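PDB 2WAA: acetylxylan esterase / glucomannan deacetylase from Cellvibrio japonicus, which removes acetyl groups from acetylated xylan and glucomannan during the breakdown of plant cell wall polysaccharides. Local coordinates for residues 29-43 against 107-119. Numbering follows the deposited sequence. Where two conformers were deposited one is given.
Sequences NDDASLTFGYPGVSL and NWHGQVTLKQLTL
Four backbone hydrogen bonds tie Leu34 to Leu114 and Phe36 to Val112, so strand 34-36 runs antiparallel to strand 112-119. Between them, Thr35 and Thr113 form a non-hydrogen-bonded pair whose side chains meet on the sheet face opposite Phe36 and Leu114. Both threonines hold OG1 beside the backbone N (chi1 -59° and -65°), and this shared torsion brings Thr35 OG1 within 2.8 Å of Thr113 OG1; either hydroxyl could donate. Asn29 extends the polar row: its ND2 donates to Thr35 OG1 and to Ser33 OG, both close to the amide plane, and Ser33 OG in turn gives its proton to the syn lone pair of Asp31 OD1. A water bonded to Asp31 O and Lys115 O closes this end, while the amine of Lys115 turns to Gln83.

The other face is mostly hydrocarbon. The Phe36 ring has Val112 O over one face and Val41 CG1 over the opposite one, meets the His103 ring edge-to-face, and brings its CZ to 3.6 Å from Val112 CG1. In the conformer given, Leu43 CD1 reaches Leu114 CD2, the two side chains running alongside one another and pointing opposite ways.

Past the end of strand 34-36, where the loop before strand 112-119 comes alongside, Asn107 ND2 sits 3.2 Å above the plane of the Tyr38 ring, nearer the CD1-CE1 side than the ring centre, with amide and ring 87° apart. Gln111, in the conformer given, bends at chi2 so that its NE2 reaches Asn107 OD1 at 2.9 Å, in the carbonyl plane on a lone pair. Together with Gly211 N, a second donor to that oxygen, this bond would help hold the amide with ND2 over the ring. The chemistry thus divides this antiparallel pairing in the N-terminal beta domain into a hydroxyl-amide-carboxylate chain on one face and mostly hydrocarbon packing on the other.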
loop_
_atom_site.group_PDB
_atom_site.type_symbol
_atom_site.label_atom_id
_atom_site.label_comp_id
_atom_site.label_asym_id
_atom_site.label_seq_id
_atom_site.Cartn_x
_atom_site.Cartn_y
_atom_site.Cartn_z
ATOM N N ASN A 29 15.820 7.578 -8.657
ATOM C CA ASN A 29 16.706 7.346 -9.807
ATOM C C ASN A 29 17.813 8.379 -9.931
ATOM O O ASN A 29 17.771 9.417 -9.296
ATOM C CB ASN A 29 15.928 7.294 -11.114
ATOM C CG ASN A 29 14.874 6.225 -11.100
ATOM O OD1 ASN A 29 15.180 5.045 -10.920
ATOM N ND2 ASN A 29 13.633 6.620 -11.287
ATOM N N ASP A 30 18.794 8.108 -10.793
ATOM C CA ASP A 30 19.933 9.036 -10.897
ATOM C C ASP A 30 19.520 10.403 -11.448
ATOM O O ASP A 30 20.196 11.422 -11.176
ATOM C CB ASP A 30 21.015 8.472 -11.818
ATOM C CG ASP A 30 21.748 7.275 -11.224
ATOM O OD1 ASP A 30 21.668 7.013 -9.998
ATOM O OD2 ASP A 30 22.429 6.587 -12.019
ATOM N N ASP A 31 18.446 10.449 -12.216
ATOM C CA ASP A 31 17.958 11.751 -12.765
ATOM C C ASP A 31 16.988 12.447 -11.811
ATOM O O ASP A 31 16.315 13.401 -12.190
ATOM C CB ASP A 31 17.296 11.535 -14.089
ATOM C CG ASP A 31 16.013 10.717 -13.963
ATOM O OD1 ASP A 31 15.724 10.196 -12.846
ATOM O OD2 ASP A 31 15.312 10.599 -14.965
ATOM N N ALA A 32 16.945 11.959 -10.574
ATOM C CA ALA A 32 16.078 12.523 -9.489
ATOM C C ALA A 32 14.579 12.299 -9.694
ATOM O O ALA A 32 13.745 12.921 -8.991
ATOM C CB ALA A 32 16.389 14.044 -9.232
ATOM N N SER A 33 14.215 11.413 -10.631
ATOM C CA SER A 33 12.822 10.941 -10.708
ATOM C C SER A 33 12.591 9.907 -9.596
ATOM O O SER A 33 13.568 9.368 -9.024
ATOM C CB SER A 33 12.517 10.365 -12.097
ATOM O OG SER A 33 13.332 9.219 -12.332
ATOM N N LEU A 34 11.317 9.628 -9.292
ATOM C CA LEU A 34 10.936 8.555 -8.359
ATOM C C LEU A 34 10.157 7.513 -9.111
ATOM O O LEU A 34 9.293 7.818 -9.940
ATOM C CB LEU A 34 10.025 9.096 -7.243
ATOM C CG LEU A 34 10.671 10.158 -6.370
ATOM C CD1 LEU A 34 9.524 10.574 -5.369
ATOM C CD2 LEU A 34 11.885 9.545 -5.700
ATOM N N THR A 35 10.448 6.259 -8.776
ATOM C CA THR A 35 9.707 5.139 -9.346
ATOM C C THR A 35 9.106 4.326 -8.202
ATOM O O THR A 35 9.746 4.153 -7.158
ATOM C CB THR A 35 10.635 4.266 -10.238
ATOM O OG1 THR A 35 11.174 5.083 -11.287
ATOM C CG2 THR A 35 9.832 3.163 -10.902
ATOM N N PHE A 36 7.885 3.862 -8.414
ATOM C CA PHE A 36 7.199 3.111 -7.392
ATOM C C PHE A 36 6.265 2.068 -7.966
ATOM O O PHE A 36 5.767 2.192 -9.103
ATOM C CB PHE A 36 6.450 4.079 -6.445
ATOM C CG PHE A 36 5.685 5.171 -7.146
ATOM C CD1 PHE A 36 4.334 5.010 -7.483
ATOM C CD2 PHE A 36 6.324 6.366 -7.474
ATOM C CE1 PHE A 36 3.630 6.002 -8.142
ATOM C CE2 PHE A 36 5.621 7.395 -8.130
ATOM C CZ PHE A 36 4.262 7.199 -8.467
ATOM N N GLY A 37 6.040 1.015 -7.162
ATOM C CA GLY A 37 5.252 -0.114 -7.599
ATOM C C GLY A 37 4.169 -0.526 -6.597
ATOM O O GLY A 37 3.167 -1.087 -7.009
ATOM N N TYR A 38 4.390 -0.314 -5.303
ATOM C CA TYR A 38 3.378 -0.725 -4.319
ATOM C C TYR A 38 2.171 0.203 -4.366
ATOM O O TYR A 38 2.309 1.366 -4.690
ATOM C CB TYR A 38 3.956 -0.764 -2.904
ATOM C CG TYR A 38 4.844 -1.961 -2.698
ATOM C CD1 TYR A 38 4.312 -3.261 -2.684
ATOM C CD2 TYR A 38 6.223 -1.808 -2.560
ATOM C CE1 TYR A 38 5.137 -4.361 -2.510
ATOM C CE2 TYR A 38 7.062 -2.937 -2.369
ATOM C CZ TYR A 38 6.499 -4.196 -2.372
ATOM O OH TYR A 38 7.292 -5.329 -2.156
ATOM N N PRO A 39 0.970 -0.307 -4.052
ATOM C CA PRO A 39 -0.206 0.597 -4.102
ATOM C C PRO A 39 -0.191 1.535 -2.880
ATOM O O PRO A 39 0.508 1.245 -1.894
ATOM C CB PRO A 39 -1.402 -0.365 -3.963
ATOM C CG PRO A 39 -0.821 -1.530 -3.170
ATOM C CD PRO A 39 0.617 -1.689 -3.667
ATOM N N GLY A 40 -0.852 2.685 -2.991
ATOM C CA GLY A 40 -0.982 3.620 -1.867
ATOM C C GLY A 40 0.158 4.641 -1.736
ATOM O O GLY A 40 0.093 5.534 -0.863
ATOM N N VAL A 41 1.211 4.474 -2.545
ATOM C CA VAL A 41 2.310 5.438 -2.560
ATOM C C VAL A 41 1.676 6.791 -2.914
ATOM O O VAL A 41 0.952 6.910 -3.914
ATOM C CB VAL A 41 3.392 5.069 -3.560
ATOM C CG1 VAL A 41 4.441 6.226 -3.671
ATOM C CG2 VAL A 41 4.059 3.715 -3.130
ATOM N N SER A 42 1.943 7.783 -2.067
ATOM C CA SER A 42 1.263 9.052 -2.152
ATOM C C SER A 42 2.303 10.188 -2.199
ATOM O O SER A 42 3.144 10.293 -1.278
ATOM C CB SER A 42 0.373 9.188 -0.916
ATOM O OG SER A 42 -0.675 8.213 -0.904
ATOM N N LEU A 43 2.200 11.040 -3.227
ATOM C CA LEU A 43 3.139 12.151 -3.407
ATOM C C LEU A 43 2.307 13.416 -3.368
ATOM O O LEU A 43 1.252 13.492 -4.011
ATOM C CB LEU A 43 3.864 12.057 -4.742
ATOM C CG LEU A 43 4.398 10.691 -5.167
ATOM C CD1 LEU A 43 5.249 10.775 -6.464
ATOM C CD2 LEU A 43 5.189 10.147 -4.087
ATOM N N ASN A 107 2.438 -3.725 -8.012
ATOM C CA ASN A 107 3.621 -4.053 -8.832
ATOM C C ASN A 107 3.404 -4.847 -10.112
ATOM O O ASN A 107 4.030 -4.528 -11.135
ATOM C CB ASN A 107 4.630 -4.789 -7.973
ATOM C CG ASN A 107 5.480 -3.835 -7.118
ATOM O OD1 ASN A 107 6.388 -3.227 -7.645
ATOM N ND2 ASN A 107 5.223 -3.764 -5.784
ATOM N N TRP A 108 2.548 -5.878 -10.094
ATOM C CA TRP A 108 2.407 -6.652 -11.314
ATOM C C TRP A 108 1.762 -5.835 -12.427
ATOM O O TRP A 108 1.950 -6.163 -13.612
ATOM C CB TRP A 108 1.734 -8.033 -11.105
ATOM C CG TRP A 108 0.237 -8.055 -10.811
ATOM C CD1 TRP A 108 -0.341 -8.265 -9.583
ATOM C CD2 TRP A 108 -0.838 -7.939 -11.738
ATOM N NE1 TRP A 108 -1.711 -8.261 -9.696
ATOM C CE2 TRP A 108 -2.042 -8.080 -11.008
ATOM C CE3 TRP A 108 -0.909 -7.759 -13.120
ATOM C CZ2 TRP A 108 -3.307 -8.015 -11.610
ATOM C CZ3 TRP A 108 -2.183 -7.685 -13.730
ATOM C CH2 TRP A 108 -3.361 -7.796 -12.952
ATOM N N HIS A 109 1.006 -4.791 -12.083
ATOM C CA HIS A 109 0.468 -3.916 -13.119
ATOM C C HIS A 109 1.600 -3.188 -13.824
ATOM O O HIS A 109 1.536 -2.948 -15.014
ATOM C CB HIS A 109 -0.424 -2.829 -12.514
ATOM C CG HIS A 109 -1.617 -3.353 -11.775
ATOM N ND1 HIS A 109 -2.587 -2.512 -11.270
ATOM C CD2 HIS A 109 -2.009 -4.620 -11.460
ATOM C CE1 HIS A 109 -3.526 -3.233 -10.668
ATOM N NE2 HIS A 109 -3.202 -4.513 -10.775
ATOM N N GLY A 110 2.635 -2.846 -13.070
ATOM C CA GLY A 110 3.797 -2.155 -13.590
ATOM C C GLY A 110 4.357 -1.248 -12.504
ATOM O O GLY A 110 3.914 -1.272 -11.342
ATOM N N GLN A 111 5.339 -0.455 -12.894
ATOM C CA GLN A 111 5.846 0.559 -11.979
ATOM C C GLN A 111 5.631 1.906 -12.641
ATOM O O GLN A 111 5.652 2.028 -13.889
ATOM C CB GLN A 111 7.331 0.345 -11.661
ATOM C CG GLN A 111 7.559 -0.750 -10.634
ATOM C CD GLN A 111 7.497 -2.090 -11.259
ATOM O OE1 GLN A 111 7.919 -2.243 -12.419
ATOM N NE2 GLN A 111 6.990 -3.106 -10.513
ATOM N N VAL A 112 5.363 2.913 -11.813
ATOM C CA VAL A 112 5.093 4.264 -12.325
ATOM C C VAL A 112 6.268 5.144 -11.977
ATOM O O VAL A 112 6.842 4.993 -10.905
ATOM C CB VAL A 112 3.848 4.828 -11.648
ATOM C CG1 VAL A 112 3.705 6.381 -11.898
ATOM C CG2 VAL A 112 2.584 4.072 -12.119
ATOM N N THR A 113 6.617 6.091 -12.860
ATOM C CA THR A 113 7.703 7.020 -12.569
ATOM C C THR A 113 7.135 8.444 -12.663
ATOM O O THR A 113 6.427 8.774 -13.619
ATOM C CB THR A 113 8.832 6.848 -13.612
ATOM O OG1 THR A 113 9.392 5.537 -13.464
ATOM C CG2 THR A 113 9.937 7.972 -13.453
ATOM N N LEU A 114 7.431 9.260 -11.657
ATOM C CA LEU A 114 7.147 10.678 -11.721
ATOM C C LEU A 114 8.509 11.294 -11.920
ATOM O O LEU A 114 9.417 11.056 -11.111
ATOM C CB LEU A 114 6.561 11.163 -10.391
ATOM C CG LEU A 114 6.514 12.690 -10.305
ATOM C CD1 LEU A 114 5.631 13.254 -11.395
ATOM C CD2 LEU A 114 6.013 13.100 -8.888
ATOM N N LYS A 115 8.693 12.069 -12.990
ATOM C CA LYS A 115 10.039 12.652 -13.253
ATOM C C LYS A 115 10.221 14.061 -12.680
ATOM O O LYS A 115 11.240 14.370 -12.049
ATOM C CB LYS A 115 10.321 12.701 -14.763
ATOM C CG LYS A 115 10.309 11.312 -15.356
ATOM C CD LYS A 115 10.844 11.311 -16.801
ATOM C CE LYS A 115 10.997 9.868 -17.320
ATOM N NZ LYS A 115 11.460 9.848 -18.749
ATOM N N GLN A 116 9.231 14.914 -12.924
ATOM C CA GLN A 116 9.380 16.335 -12.501
ATOM C C GLN A 116 8.016 16.996 -12.570
ATOM O O GLN A 116 7.098 16.444 -13.186
ATOM C CB GLN A 116 10.459 17.075 -13.355
ATOM C CG GLN A 116 10.320 16.858 -14.796
ATOM C CD GLN A 116 11.488 17.446 -15.692
ATOM O OE1 GLN A 116 11.326 17.484 -16.900
ATOM N NE2 GLN A 116 12.613 17.851 -15.112
ATOM N N LEU A 117 7.856 18.118 -11.868
ATOM C CA LEU A 117 6.600 18.883 -11.842
ATOM C C LEU A 117 6.922 20.294 -12.294
ATOM O O LEU A 117 7.965 20.847 -11.869
ATOM C CB LEU A 117 6.083 18.989 -10.400
ATOM C CG LEU A 117 5.646 17.774 -9.591
ATOM C CD1 LEU A 117 5.143 18.208 -8.186
ATOM C CD2 LEU A 117 4.547 17.012 -10.370
ATOM N N THR A 118 6.027 20.887 -13.086
ATOM C CA THR A 118 6.184 22.276 -13.514
ATOM C C THR A 118 4.973 23.095 -13.001
ATOM O O THR A 118 3.830 22.808 -13.352
ATOM C CB THR A 118 6.260 22.406 -15.024
ATOM O OG1 THR A 118 7.457 21.775 -15.512
ATOM C CG2 THR A 118 6.270 23.939 -15.421
ATOM N N LEU A 119 5.262 24.109 -12.182
ATOM C CA LEU A 119 4.254 25.008 -11.631
ATOM C C LEU A 119 4.304 26.292 -12.431
ATOM O O LEU A 119 5.398 26.885 -12.596
ATOM C CB LEU A 119 4.631 25.366 -10.185
ATOM C CG LEU A 119 3.730 26.443 -9.508
ATOM C CD1 LEU A 119 2.318 25.903 -9.315
ATOM C CD2 LEU A 119 4.317 26.903 -8.106
HETATM O O HOH W 1 13.796 14.202 -12.991
#